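Local coordinates for protein 3-oxoadipate enol-lactonase (Burkholderia xenovorans, PDB 2XUA) that probably hydrolyses the enol-lactone of 3-oxoadipate in the breakdown of catechol-type aromatics, as an esterase of the alpha/beta hydrolase fold, at residues A161-R166 with N247-D252; V107-A110 with R116-R119. All blocks are in the same frame, centred on the assembly; numbering follows the deposited sequence.

Contact 1 of 2, residues A161-R166 with N247-D252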
# COMPACT_ATOMS: atom_id res chain seq x y z
N ALA B 161 -11.91 -3.97 -18.35
CA ALA B 161 -12.65 -2.70 -18.26
C ALA B 161 -13.71 -2.75 -17.16
O ALA B 161 -13.92 -1.77 -16.42
CB ALA B 161 -13.35 -2.36 -19.62
N ASP B 162 -14.39 -3.87 -17.06
CA ASP B 162 -15.51 -3.93 -16.13
C ASP B 162 -14.98 -3.89 -14.69
O ASP B 162 -15.56 -3.25 -13.83
CB ASP B 162 -16.24 -5.24 -16.33
CG ASP B 162 -17.37 -5.45 -15.30
OD1 ASP B 162 -18.24 -4.55 -15.12
OD2 ASP B 162 -17.39 -6.53 -14.69
N TYR B 163 -13.91 -4.64 -14.41
CA TYR B 163 -13.37 -4.63 -13.04
C TYR B 163 -12.93 -3.24 -12.71
O TYR B 163 -13.11 -2.78 -11.58
CB TYR B 163 -12.18 -5.59 -12.92
CG TYR B 163 -11.60 -5.61 -11.51
CD1 TYR B 163 -12.10 -6.47 -10.58
CD2 TYR B 163 -10.59 -4.75 -11.14
CE1 TYR B 163 -11.62 -6.47 -9.26
CE2 TYR B 163 -10.12 -4.72 -9.83
CZ TYR B 163 -10.65 -5.61 -8.91
OH TYR B 163 -10.21 -5.62 -7.63
N MSE B 164 -12.30 -2.56 -13.68
CA MSE B 164 -11.79 -1.25 -13.39
C MSE B 164 -12.93 -0.28 -13.08
O MSE B 164 -12.86 0.49 -12.11
CB MSE B 164 -10.97 -0.74 -14.57
CG MSE B 164 -9.67 -1.44 -14.64
SE MSE B 164 -8.50 -0.50 -15.88
CE MSE B 164 -9.65 -0.54 -17.45
N GLU B 165 -13.98 -0.38 -13.87
CA GLU B 165 -15.19 0.45 -13.63
C GLU B 165 -15.78 0.16 -12.23
O GLU B 165 -16.04 1.08 -11.49
CB GLU B 165 -16.19 0.33 -14.82
CG GLU B 165 -17.52 -0.43 -14.56
CD GLU B 165 -18.52 0.38 -13.70
OE1 GLU B 165 -18.65 1.62 -13.92
OE2 GLU B 165 -19.16 -0.24 -12.81
N ARG B 166 -15.90 -1.11 -11.86
CA ARG B 166 -16.51 -1.53 -10.60
C ARG B 166 -15.63 -1.24 -9.37
O ARG B 166 -16.15 -1.09 -8.25
CB ARG B 166 -16.83 -3.05 -10.64
CG ARG B 166 -18.07 -3.53 -11.47
CD ARG B 166 -17.91 -5.12 -11.74
NE ARG B 166 -17.29 -5.69 -10.56
CZ ARG B 166 -16.37 -6.65 -10.49
NH1 ARG B 166 -15.90 -7.30 -11.55
NH2 ARG B 166 -15.94 -6.96 -9.28
N ASN B 247 -4.65 -12.29 -9.46
CA ASN B 247 -4.78 -12.53 -8.00
C ASN B 247 -5.60 -11.41 -7.31
O ASN B 247 -6.05 -11.56 -6.16
CB ASN B 247 -3.40 -12.58 -7.34
CG ASN B 247 -2.76 -11.23 -7.28
OD1 ASN B 247 -2.53 -10.62 -8.33
ND2 ASN B 247 -2.54 -10.70 -6.05
N ILE B 248 -5.74 -10.28 -7.98
CA ILE B 248 -6.67 -9.23 -7.57
C ILE B 248 -8.05 -9.33 -8.17
O ILE B 248 -9.05 -9.41 -7.46
CB ILE B 248 -6.08 -7.86 -7.80
CG1 ILE B 248 -4.99 -7.67 -6.76
CG2 ILE B 248 -7.14 -6.74 -7.51
CD1 ILE B 248 -4.20 -6.41 -6.97
N GLU B 249 -8.13 -9.33 -9.50
CA GLU B 249 -9.42 -9.43 -10.16
C GLU B 249 -10.21 -10.71 -9.79
O GLU B 249 -11.41 -10.65 -9.65
CB GLU B 249 -9.27 -9.21 -11.69
CG GLU B 249 -10.65 -9.31 -12.40
CD GLU B 249 -10.64 -8.59 -13.77
OE1 GLU B 249 -9.58 -7.94 -14.09
OE2 GLU B 249 -11.67 -8.67 -14.49
N ARG B 250 -9.57 -11.87 -9.68
CA ARG B 250 -10.25 -13.06 -9.28
C ARG B 250 -9.54 -13.57 -8.05
O ARG B 250 -9.10 -14.74 -8.03
CB ARG B 250 -10.07 -14.17 -10.29
CG ARG B 250 -10.79 -14.09 -11.57
CD ARG B 250 -12.05 -13.43 -11.50
NE ARG B 250 -13.10 -14.39 -11.57
CZ ARG B 250 -14.25 -14.20 -12.22
NH1 ARG B 250 -14.50 -13.08 -12.88
NH2 ARG B 250 -15.16 -15.18 -12.20
N ALA B 251 -9.45 -12.73 -7.03
CA ALA B 251 -8.73 -13.07 -5.78
C ALA B 251 -9.15 -14.38 -5.17
O ALA B 251 -8.33 -15.24 -4.88
CB ALA B 251 -8.88 -11.94 -4.78
N ASP B 252 -10.46 -14.56 -4.98
CA ASP B 252 -10.90 -15.75 -4.29
C ASP B 252 -10.53 -17.05 -4.99
O ASP B 252 -10.04 -17.98 -4.32
CB ASP B 252 -12.39 -15.65 -3.93
CG ASP B 252 -12.78 -16.73 -2.92
OD1 ASP B 252 -13.11 -17.83 -3.38
OD2 ASP B 252 -12.66 -16.51 -1.69
O HOH W 1 -13.98 -8.98 -13.22
O HOH W 2 -13.71 -9.30 -8.79

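Contact 2 of 2, residues V107-A110 with R116-R119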
# COMPACT_ATOMS: atom_id res chain seq x y z
N VAL B 107 10.42 -19.31 -12.69
CA VAL B 107 10.97 -20.27 -13.67
C VAL B 107 12.48 -20.37 -13.49
O VAL B 107 12.98 -21.47 -13.43
CB VAL B 107 10.61 -19.89 -15.15
CG1 VAL B 107 11.39 -20.75 -16.15
CG2 VAL B 107 9.10 -19.96 -15.35
N ALA B 108 13.20 -19.25 -13.41
CA ALA B 108 14.65 -19.29 -13.18
C ALA B 108 15.04 -20.04 -11.89
O ALA B 108 16.03 -20.82 -11.84
CB ALA B 108 15.24 -17.95 -13.16
N LEU B 109 14.28 -19.76 -10.83
CA LEU B 109 14.55 -20.31 -9.52
C LEU B 109 14.31 -21.80 -9.58
O LEU B 109 15.19 -22.57 -9.17
CB LEU B 109 13.64 -19.65 -8.49
CG LEU B 109 14.08 -18.71 -7.39
CD1 LEU B 109 15.54 -18.36 -7.19
CD2 LEU B 109 13.13 -17.48 -7.27
N ALA B 110 13.16 -22.24 -10.11
CA ALA B 110 12.88 -23.66 -10.18
C ALA B 110 13.83 -24.45 -11.09
O ALA B 110 14.00 -25.64 -10.85
CB ALA B 110 11.43 -23.93 -10.59
N ARG B 116 16.50 -25.35 -3.56
CA ARG B 116 15.88 -24.23 -2.83
C ARG B 116 14.33 -24.14 -2.93
O ARG B 116 13.70 -23.36 -2.18
CB ARG B 116 16.53 -22.91 -3.25
CG ARG B 116 18.05 -22.80 -3.03
CD ARG B 116 18.46 -23.16 -1.55
NE ARG B 116 18.06 -22.19 -0.51
CZ ARG B 116 18.63 -21.02 -0.26
NH1 ARG B 116 18.20 -20.28 0.77
NH2 ARG B 116 19.66 -20.55 -1.00
N ILE B 117 13.71 -24.91 -3.84
CA ILE B 117 12.28 -24.73 -4.20
C ILE B 117 11.43 -25.96 -3.90
O ILE B 117 11.80 -27.08 -4.26
CB ILE B 117 12.11 -24.29 -5.73
CG1 ILE B 117 12.76 -22.95 -6.02
CG2 ILE B 117 10.65 -24.27 -6.15
CD1 ILE B 117 12.36 -21.73 -5.13
N GLU B 118 10.27 -25.82 -3.26
CA GLU B 118 9.41 -26.99 -3.08
C GLU B 118 8.46 -27.15 -4.25
O GLU B 118 8.52 -28.13 -4.95
CB GLU B 118 8.69 -26.96 -1.72
CG GLU B 118 7.56 -27.94 -1.54
CD GLU B 118 7.91 -29.10 -0.64
OE1 GLU B 118 8.25 -28.84 0.55
OE2 GLU B 118 7.80 -30.27 -1.10
N ARG B 119 7.53 -26.21 -4.41
CA ARG B 119 6.49 -26.24 -5.45
C ARG B 119 6.41 -24.80 -5.99
O ARG B 119 6.78 -23.79 -5.29
CB ARG B 119 5.12 -26.74 -4.93
CG ARG B 119 5.03 -28.19 -4.52
CD ARG B 119 3.59 -28.72 -4.46
NE ARG B 119 3.60 -30.20 -4.54
CZ ARG B 119 2.65 -30.99 -5.08
NH1 ARG B 119 1.52 -30.49 -5.58
NH2 ARG B 119 2.84 -32.32 -5.10

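Contact 1 of 2, residues A161-R166 with N247-D252
Tyr163 reaches out from helix 161-166 and lies along Glu249, the two side chains sliding past each other in opposite directions. The apolar part of the contact rests on its ring. One face takes the backbone CH of Glu249 in a CH-pi contact, CA standing 4.2 Å from the centroid of the Tyr163 ring and 26° off its normal. Farther out on Glu249, CG sits 3.7 Å from Tyr163 CD1. The carboxylate then passes beside the root of the tyrosine, CD of Glu249 to CB of Tyr163 at 3.5 Å, its plane tilted 23° from the ring. CG of Tyr163 is anti to the backbone N (chi1 -180°), which sends the ring out toward helix 246-249. There Tyr163 OH meets the CG2 methyl of Ile248 at 3.3 Å, the two side chains crossing nearly at right angles.

No direct hydrogen bond joins the segments; polar contact runs through two waters in the plane of the Arg166 guanidinium. One donates to Glu249 OE2 (2.7 Å) and weakly accepts from Arg166 NH1, while the other donates to Glu249 O (2.8 Å) and accepts from Arg166 NH2. Within its own helix, Arg166 NH1 also forms a salt bridge with Asp162 OD2.

Phe159 and Val170 also pack on Tyr163, and Val169 of the second subunit packs on Ile248. Since Glu249 OE2 is hydrogen-bonded to Thr160 OG1 as well as to water, the carboxylate is held against the CB end of the tyrosine while its charge is probably eased by polar partners and the nearby arginine.

Contact 2 of 2, residues V107-A110 with R116-R119
This is a buried van der Waals contact between helix 101-112 and the start of strand 117-123, the strand that follows it in the chain. It covers 119 Å² in all, and no hydrogen bond crosses it. The closest backbones are those of Ala110 and Ile117, whose CA atoms lie 6.1 Å apart.

Ile117 supplies about half of the buried surface, its CB directed at the helix. CG1 stands beside the backbone N (chi1 -63°) and opposite the carbonyl carbon, and this branch makes the contact: CG1 approaches the peptide of the helix at 4.0 Å from Leu109 O, and lies 4.2 Å from Ala110 N. Beyond it, the terminal CD1 lies against the Leu109 side chain, 4.1 Å from CG and 4.2 Å from CB, the two side chains crossing at about a right angle. Leu109 also touches Phe96 on strand 94-99 and Val82 on helix 75-88, which carries the apolar layer beyond this pair.

Strands 94-99 and 117-123 are parallel neighbours in the sheet, joined through helix 101-112, which packs back on it: a beta-alpha-beta crossover, which in the alpha/beta hydrolase fold is the unit whose turn between strand 94-99 and the helix probably forms the nucleophile elbow.

Overall arrangement
Contacts 1 and 2 lie on opposite sides of the chain's centre, their own centres 29 Å apart and their nearest atoms about 15 Å apart, so neither touches the other. They follow one another in the chain: contact 2 (107-110 with 116-119) closes before 161-166 opens contact 1. Contact 2 ties a helix to the central sheet, whereas contact 1 joins two helical pieces far apart in sequence. The side chain of Ile248 in contact 1 is about 11 Å from bound laevulinic acid. The side chains of both contacts stop short of the probable catalytic residues: Glu249 lies near the probable Ser100-His244-Asp217 triad and Leu109 near the probable elbow, neither touching them.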